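Local coordinates for Acarbose/maltose binding protein GacH (PDB 3K01) that serves as the solute receptor of an ABC transporter, binding acarbose and an acarbose homolog, and probably maltose, at residues 45-50 against 326-331; 118-123 against 340-345. All coordinates share one frame; numbering follows the deposited sequence.

Interaction 1. Residues 45-50 against 326-331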
loop_
_atom_site.group_PDB
_atom_site.type_symbol
_atom_site.label_atom_id
_atom_site.label_comp_id
_atom_site.label_asym_id
_atom_site.label_seq_id
_atom_site.Cartn_x
_atom_site.Cartn_y
_atom_site.Cartn_z
ATOM N N GLN A 45 -10.267 0.708 18.855
ATOM C CA GLN A 45 -10.451 0.116 20.170
ATOM C C GLN A 45 -11.921 -0.206 20.408
ATOM O O GLN A 45 -12.250 -1.281 20.916
ATOM C CB GLN A 45 -9.910 1.024 21.273
ATOM C CG GLN A 45 -10.128 0.403 22.653
ATOM C CD GLN A 45 -9.386 1.063 23.791
ATOM O OE1 GLN A 45 -9.464 0.583 24.930
ATOM N NE2 GLN A 45 -8.665 2.136 23.510
ATOM N N ALA A 46 -12.813 0.714 20.048
ATOM C CA ALA A 46 -14.242 0.461 20.227
ATOM C C ALA A 46 -14.704 -0.702 19.362
ATOM O O ALA A 46 -15.499 -1.542 19.808
ATOM C CB ALA A 46 -15.051 1.715 19.946
ATOM N N LEU A 47 -14.223 -0.765 18.110
ATOM C CA LEU A 47 -14.587 -1.887 17.240
ATOM C C LEU A 47 -14.078 -3.205 17.828
ATOM O O LEU A 47 -14.830 -4.178 17.907
ATOM C CB LEU A 47 -14.016 -1.679 15.827
ATOM C CG LEU A 47 -14.672 -0.572 15.011
ATOM C CD1 LEU A 47 -13.897 -0.289 13.732
ATOM C CD2 LEU A 47 -16.097 -0.972 14.684
ATOM N N ALA A 48 -12.833 -3.228 18.278
ATOM C CA ALA A 48 -12.266 -4.452 18.846
ATOM C C ALA A 48 -13.052 -4.897 20.074
ATOM O O ALA A 48 -13.400 -6.072 20.211
ATOM C CB ALA A 48 -10.820 -4.246 19.179
ATOM N N GLU A 49 -13.369 -3.955 20.949
ATOM C CA GLU A 49 -14.073 -4.287 22.172
ATOM C C GLU A 49 -15.519 -4.693 21.877
ATOM O O GLU A 49 -16.130 -5.427 22.660
ATOM C CB GLU A 49 -13.944 -3.151 23.206
ATOM C CG GLU A 49 -12.519 -3.039 23.756
ATOM C CD GLU A 49 -12.254 -1.828 24.639
ATOM O OE1 GLU A 49 -13.134 -0.941 24.724
ATOM O OE2 GLU A 49 -11.135 -1.746 25.206
ATOM N N GLY A 50 -16.065 -4.257 20.740
ATOM C CA GLY A 50 -17.381 -4.673 20.309
ATOM C C GLY A 50 -17.504 -6.182 20.118
ATOM O O GLY A 50 -18.620 -6.717 20.108
ATOM N N GLN A 326 -17.308 -1.828 6.972
ATOM C CA GLN A 326 -18.191 -0.694 6.690
ATOM C C GLN A 326 -18.076 0.375 7.745
ATOM O O GLN A 326 -17.934 1.544 7.431
ATOM C CB GLN A 326 -19.633 -1.169 6.594
ATOM C CG GLN A 326 -20.621 -0.020 6.396
ATOM C CD GLN A 326 -22.046 -0.504 6.401
ATOM O OE1 GLN A 326 -22.329 -1.653 6.053
ATOM N NE2 GLN A 326 -22.957 0.378 6.786
ATOM N N GLN A 327 -18.143 -0.010 9.011
ATOM C CA GLN A 327 -17.986 0.977 10.086
ATOM C C GLN A 327 -16.637 1.697 10.008
ATOM O O GLN A 327 -16.550 2.894 10.278
ATOM C CB GLN A 327 -18.122 0.300 11.432
ATOM C CG GLN A 327 -19.497 -0.260 11.731
ATOM C CD GLN A 327 -19.504 -1.024 13.025
ATOM O OE1 GLN A 327 -18.946 -2.128 13.123
ATOM N NE2 GLN A 327 -20.120 -0.439 14.042
ATOM N N THR A 328 -15.580 0.969 9.636
ATOM C CA THR A 328 -14.255 1.547 9.532
ATOM C C THR A 328 -14.254 2.639 8.457
ATOM O O THR A 328 -13.704 3.724 8.681
ATOM C CB THR A 328 -13.243 0.468 9.204
ATOM O OG1 THR A 328 -13.255 -0.536 10.251
ATOM C CG2 THR A 328 -11.879 1.048 9.115
ATOM N N THR A 329 -14.843 2.373 7.299
ATOM C CA THR A 329 -14.907 3.418 6.275
ATOM C C THR A 329 -15.733 4.615 6.750
ATOM O O THR A 329 -15.314 5.768 6.567
ATOM C CB THR A 329 -15.451 2.872 4.953
ATOM O OG1 THR A 329 -14.597 1.796 4.516
ATOM C CG2 THR A 329 -15.513 3.968 3.886
ATOM N N GLU A 330 -16.892 4.350 7.348
ATOM C CA GLU A 330 -17.778 5.442 7.745
ATOM C C GLU A 330 -17.101 6.343 8.755
ATOM O O GLU A 330 -17.279 7.560 8.720
ATOM C CB GLU A 330 -19.093 4.888 8.308
ATOM C CG GLU A 330 -19.964 4.230 7.243
ATOM C CD GLU A 330 -21.112 3.426 7.828
ATOM O OE1 GLU A 330 -21.008 3.028 9.014
ATOM O OE2 GLU A 330 -22.083 3.150 7.085
ATOM N N LYS A 331 -16.327 5.769 9.656
ATOM C CA LYS A 331 -15.708 6.527 10.743
ATOM C C LYS A 331 -14.322 7.063 10.415
ATOM O O LYS A 331 -13.943 8.132 10.904
ATOM C CB LYS A 331 -15.648 5.686 12.028
ATOM C CG LYS A 331 -17.022 5.267 12.551
ATOM C CD LYS A 331 -16.945 4.243 13.682
ATOM C CE LYS A 331 -18.326 3.804 14.144
ATOM N NZ LYS A 331 -18.296 3.499 15.609
#

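Interaction 2. Residues 118-123 against 340-345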
loop_
_atom_site.group_PDB
_atom_site.type_symbol
_atom_site.label_atom_id
_atom_site.label_comp_id
_atom_site.label_asym_id
_atom_site.label_seq_id
_atom_site.Cartn_x
_atom_site.Cartn_y
_atom_site.Cartn_z
ATOM N N ASP A 118 -15.337 -12.638 -1.102
ATOM C CA ASP A 118 -15.711 -11.267 -1.096
ATOM C C ASP A 118 -14.474 -10.350 -1.232
ATOM O O ASP A 118 -14.579 -9.246 -1.676
ATOM C CB ASP A 118 -16.427 -11.022 0.251
ATOM C CG ASP A 118 -17.260 -9.763 0.293
ATOM O OD1 ASP A 118 -17.658 -9.196 -0.704
ATOM O OD2 ASP A 118 -17.571 -9.355 1.404
ATOM N N HIS A 119 -13.293 -10.795 -0.832
ATOM C CA HIS A 119 -12.167 -9.844 -0.806
ATOM C C HIS A 119 -11.606 -9.554 -2.189
ATOM O O HIS A 119 -11.562 -10.430 -3.059
ATOM C CB HIS A 119 -11.058 -10.333 0.109
ATOM C CG HIS A 119 -11.478 -10.445 1.532
ATOM N ND1 HIS A 119 -11.559 -9.357 2.372
ATOM C CD2 HIS A 119 -11.878 -11.513 2.259
ATOM C CE1 HIS A 119 -11.959 -9.752 3.565
ATOM N NE2 HIS A 119 -12.181 -11.056 3.514
ATOM N N LEU A 120 -11.168 -8.315 -2.387
ATOM C CA LEU A 120 -10.406 -7.957 -3.579
ATOM C C LEU A 120 -9.276 -8.959 -3.778
ATOM O O LEU A 120 -8.635 -9.376 -2.822
ATOM C CB LEU A 120 -9.838 -6.550 -3.425
ATOM C CG LEU A 120 -10.873 -5.415 -3.452
ATOM C CD1 LEU A 120 -10.227 -4.115 -2.957
ATOM C CD2 LEU A 120 -11.497 -5.211 -4.840
ATOM N N PRO A 121 -9.000 -9.339 -5.040
ATOM C CA PRO A 121 -8.055 -10.454 -5.245
ATOM C C PRO A 121 -6.648 -10.150 -4.705
ATOM O O PRO A 121 -5.983 -11.018 -4.125
ATOM C CB PRO A 121 -8.060 -10.641 -6.771
ATOM C CG PRO A 121 -8.501 -9.314 -7.302
ATOM C CD PRO A 121 -9.548 -8.834 -6.309
ATOM N N GLN A 122 -6.199 -8.907 -4.844
ATOM C CA GLN A 122 -4.881 -8.564 -4.346
ATOM C C GLN A 122 -4.816 -8.677 -2.820
ATOM O O GLN A 122 -3.822 -9.100 -2.257
ATOM C CB GLN A 122 -4.475 -7.135 -4.750
ATOM C CG GLN A 122 -4.435 -6.900 -6.250
ATOM C CD GLN A 122 -5.758 -6.357 -6.773
ATOM O OE1 GLN A 122 -6.828 -6.587 -6.187
ATOM N NE2 GLN A 122 -5.693 -5.619 -7.881
ATOM N N ALA A 123 -5.884 -8.226 -2.159
ATOM C CA ALA A 123 -5.948 -8.278 -0.704
ATOM C C ALA A 123 -5.973 -9.730 -0.225
ATOM O O ALA A 123 -5.228 -10.079 0.693
ATOM C CB ALA A 123 -7.171 -7.505 -0.196
ATOM N N SER A 340 -18.256 -6.355 -1.435
ATOM C CA SER A 340 -19.634 -6.064 -1.033
ATOM C C SER A 340 -19.746 -4.737 -0.318
ATOM O O SER A 340 -20.773 -4.037 -0.441
ATOM C CB SER A 340 -20.200 -7.172 -0.132
ATOM O OG SER A 340 -19.533 -7.245 1.131
ATOM N N VAL A 341 -18.706 -4.366 0.438
ATOM C CA VAL A 341 -18.797 -3.174 1.266
ATOM C C VAL A 341 -18.811 -1.906 0.406
ATOM O O VAL A 341 -19.430 -0.911 0.764
ATOM C CB VAL A 341 -17.654 -3.161 2.302
ATOM C CG1 VAL A 341 -17.641 -1.885 3.120
ATOM C CG2 VAL A 341 -17.813 -4.367 3.242
ATOM N N TYR A 342 -18.178 -1.957 -0.765
ATOM C CA TYR A 342 -18.196 -0.819 -1.692
ATOM C C TYR A 342 -19.581 -0.518 -2.241
ATOM O O TYR A 342 -19.802 0.570 -2.757
ATOM C CB TYR A 342 -17.202 -1.045 -2.853
ATOM C CG TYR A 342 -15.759 -0.879 -2.426
ATOM C CD1 TYR A 342 -15.172 0.377 -2.396
ATOM C CD2 TYR A 342 -14.991 -1.978 -2.049
ATOM C CE1 TYR A 342 -13.846 0.537 -1.989
ATOM C CE2 TYR A 342 -13.673 -1.844 -1.675
ATOM C CZ TYR A 342 -13.101 -0.581 -1.640
ATOM O OH TYR A 342 -11.799 -0.406 -1.252
ATOM N N GLU A 343 -20.500 -1.485 -2.150
ATOM C CA GLU A 343 -21.877 -1.256 -2.587
ATOM C C GLU A 343 -22.780 -0.624 -1.540
ATOM O O GLU A 343 -23.911 -0.248 -1.829
ATOM C CB GLU A 343 -22.500 -2.556 -3.086
ATOM C CG GLU A 343 -21.916 -3.024 -4.387
ATOM C CD GLU A 343 -22.565 -4.285 -4.900
ATOM O OE1 GLU A 343 -23.427 -4.861 -4.188
ATOM O OE2 GLU A 343 -22.201 -4.712 -6.007
ATOM N N VAL A 344 -22.294 -0.499 -0.313
ATOM C CA VAL A 344 -23.061 0.160 0.732
ATOM C C VAL A 344 -23.090 1.657 0.418
ATOM O O VAL A 344 -22.046 2.250 0.134
ATOM C CB VAL A 344 -22.418 -0.081 2.098
ATOM C CG1 VAL A 344 -23.152 0.663 3.185
ATOM C CG2 VAL A 344 -22.379 -1.592 2.417
ATOM N N PRO A 345 -24.279 2.272 0.384
ATOM C CA PRO A 345 -24.340 3.657 -0.079
ATOM C C PRO A 345 -23.385 4.621 0.633
ATOM O O PRO A 345 -22.780 5.478 -0.027
ATOM C CB PRO A 345 -25.808 4.040 0.145
ATOM C CG PRO A 345 -26.511 2.723 -0.107
ATOM C CD PRO A 345 -25.624 1.696 0.577
#

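Interaction 1. Residues 45-50 against 326-331
The flat amide of Gln327 offers one face to Leu47: methyl CD2 stands over it, 3.4 Å from OE1 and 3.8 Å from CD of Gln327, displaced toward the oxygen end of the group. The other face looks away from residues 45-50. This is a helix-to-helix contact of the type II periplasmic-binding-protein fold, joining helix 41-49, which lies on the crossover between the parallel strands 28-34 and 58-64, to helix 322-332. The two segments approach most closely at Leu47 and Gln327, whose CA atoms are 8.4 Å apart.

Leu47 is the single reaching side chain of its segment. With CG anti to its carbonyl carbon (chi1 -71°), it spreads its two methyls over neighbouring residues of the other helix. While CD2 takes the amide, CD1 meets OG1 of Thr328 at 3.5 Å. That hydroxyl is already hydrogen-bonded to the carbonyl of Val324 one turn earlier, so the leucine methyl lies against an oxygen already engaged within its own helix. Gln327 passes Leu47 in the opposite direction. Its chain runs extended beyond CG, and the last torsion (-72°) turns the amide so that a face meets the methyl. CB of Gln327 adds a further apolar touch, 4.0 Å from CD2 of Leu47.

Other residues tie the pair into its surroundings. The carbonyl of Leu47 accepts a hydrogen bond from Tyr318 OH, and Tyr44 of the same helix also packs on Thr328. One turn apart along helix 322-332, Gln326 NE2 donates over 2.9 Å to Glu330 OE2, which also bonds Ser346 OG; the acceptor lies nearly in the glutamine amide plane, whereas the nitrogen stands above the carboxylate plane.

Interaction 2. Residues 118-123 against 340-345
Two groups meet Asp118 OD2: Ser340 OG, 2.9 Å from it, and Arg338 NH1, which forms a salt bridge to the same oxygen. The hydroxyl proton of Ser340 has another acceptor within reach, so its share in the grip is less certain. The second carboxylate oxygen is taken by the backbone: Ser340 N donates to Asp118 OD1 over 3.0 Å with an angle of 153°, arriving on the syn side and 23° out of the carboxylate plane. Ser340 thus presents both its N and its OG to one aspartate. Its chi1 of 66° makes this possible, setting OG between the backbone N and the carbonyl carbon.

In the loop before helix 345-348, Glu343 N bonds back to Ser340 O. The chain before helix 121-125 is also joined to residues 337-339 by backbone bonds of Asp118 with Thr339 and of Leu120 with Thr337.

Past this polar end the contact turns apolar. Leu120 CD1 reaches the Tyr342 ring obliquely, 4.3 Å from CE2 of Tyr342. The ring is held at its far end, where its OH hydrogen-bonds to the carbonyl of Pro336, and Lys357 adds a cation-pi contact.

With a backbone N-H and an arginine bound to it, and perhaps a hydroxyl, the Asp118 carboxylate is likely stabilised as an anion, and partners on both oxygens should restrict its rotation.

How the interactions relate
Helix 322-332 and the loop that follows it connect the two contacts, whose centres are about 17 Å apart. They touch directly: Gln326 CD lies 3.6 Å from Val344 CG1, packing the helix of interaction 1 on the loop of interaction 2. Both are modest in area, yet differ in chemistry. Interaction 1, farther from the centre of the chain, is helix on helix and mostly buried, made by one leucine against an amide and a hydroxyl without a hydrogen bond between its segments. Interaction 2 is only partly buried and joins two loops, led by a charged carboxylate and backed by a small apolar touch. Together they anchor two successive elements, helix 322-332 and the loop after it.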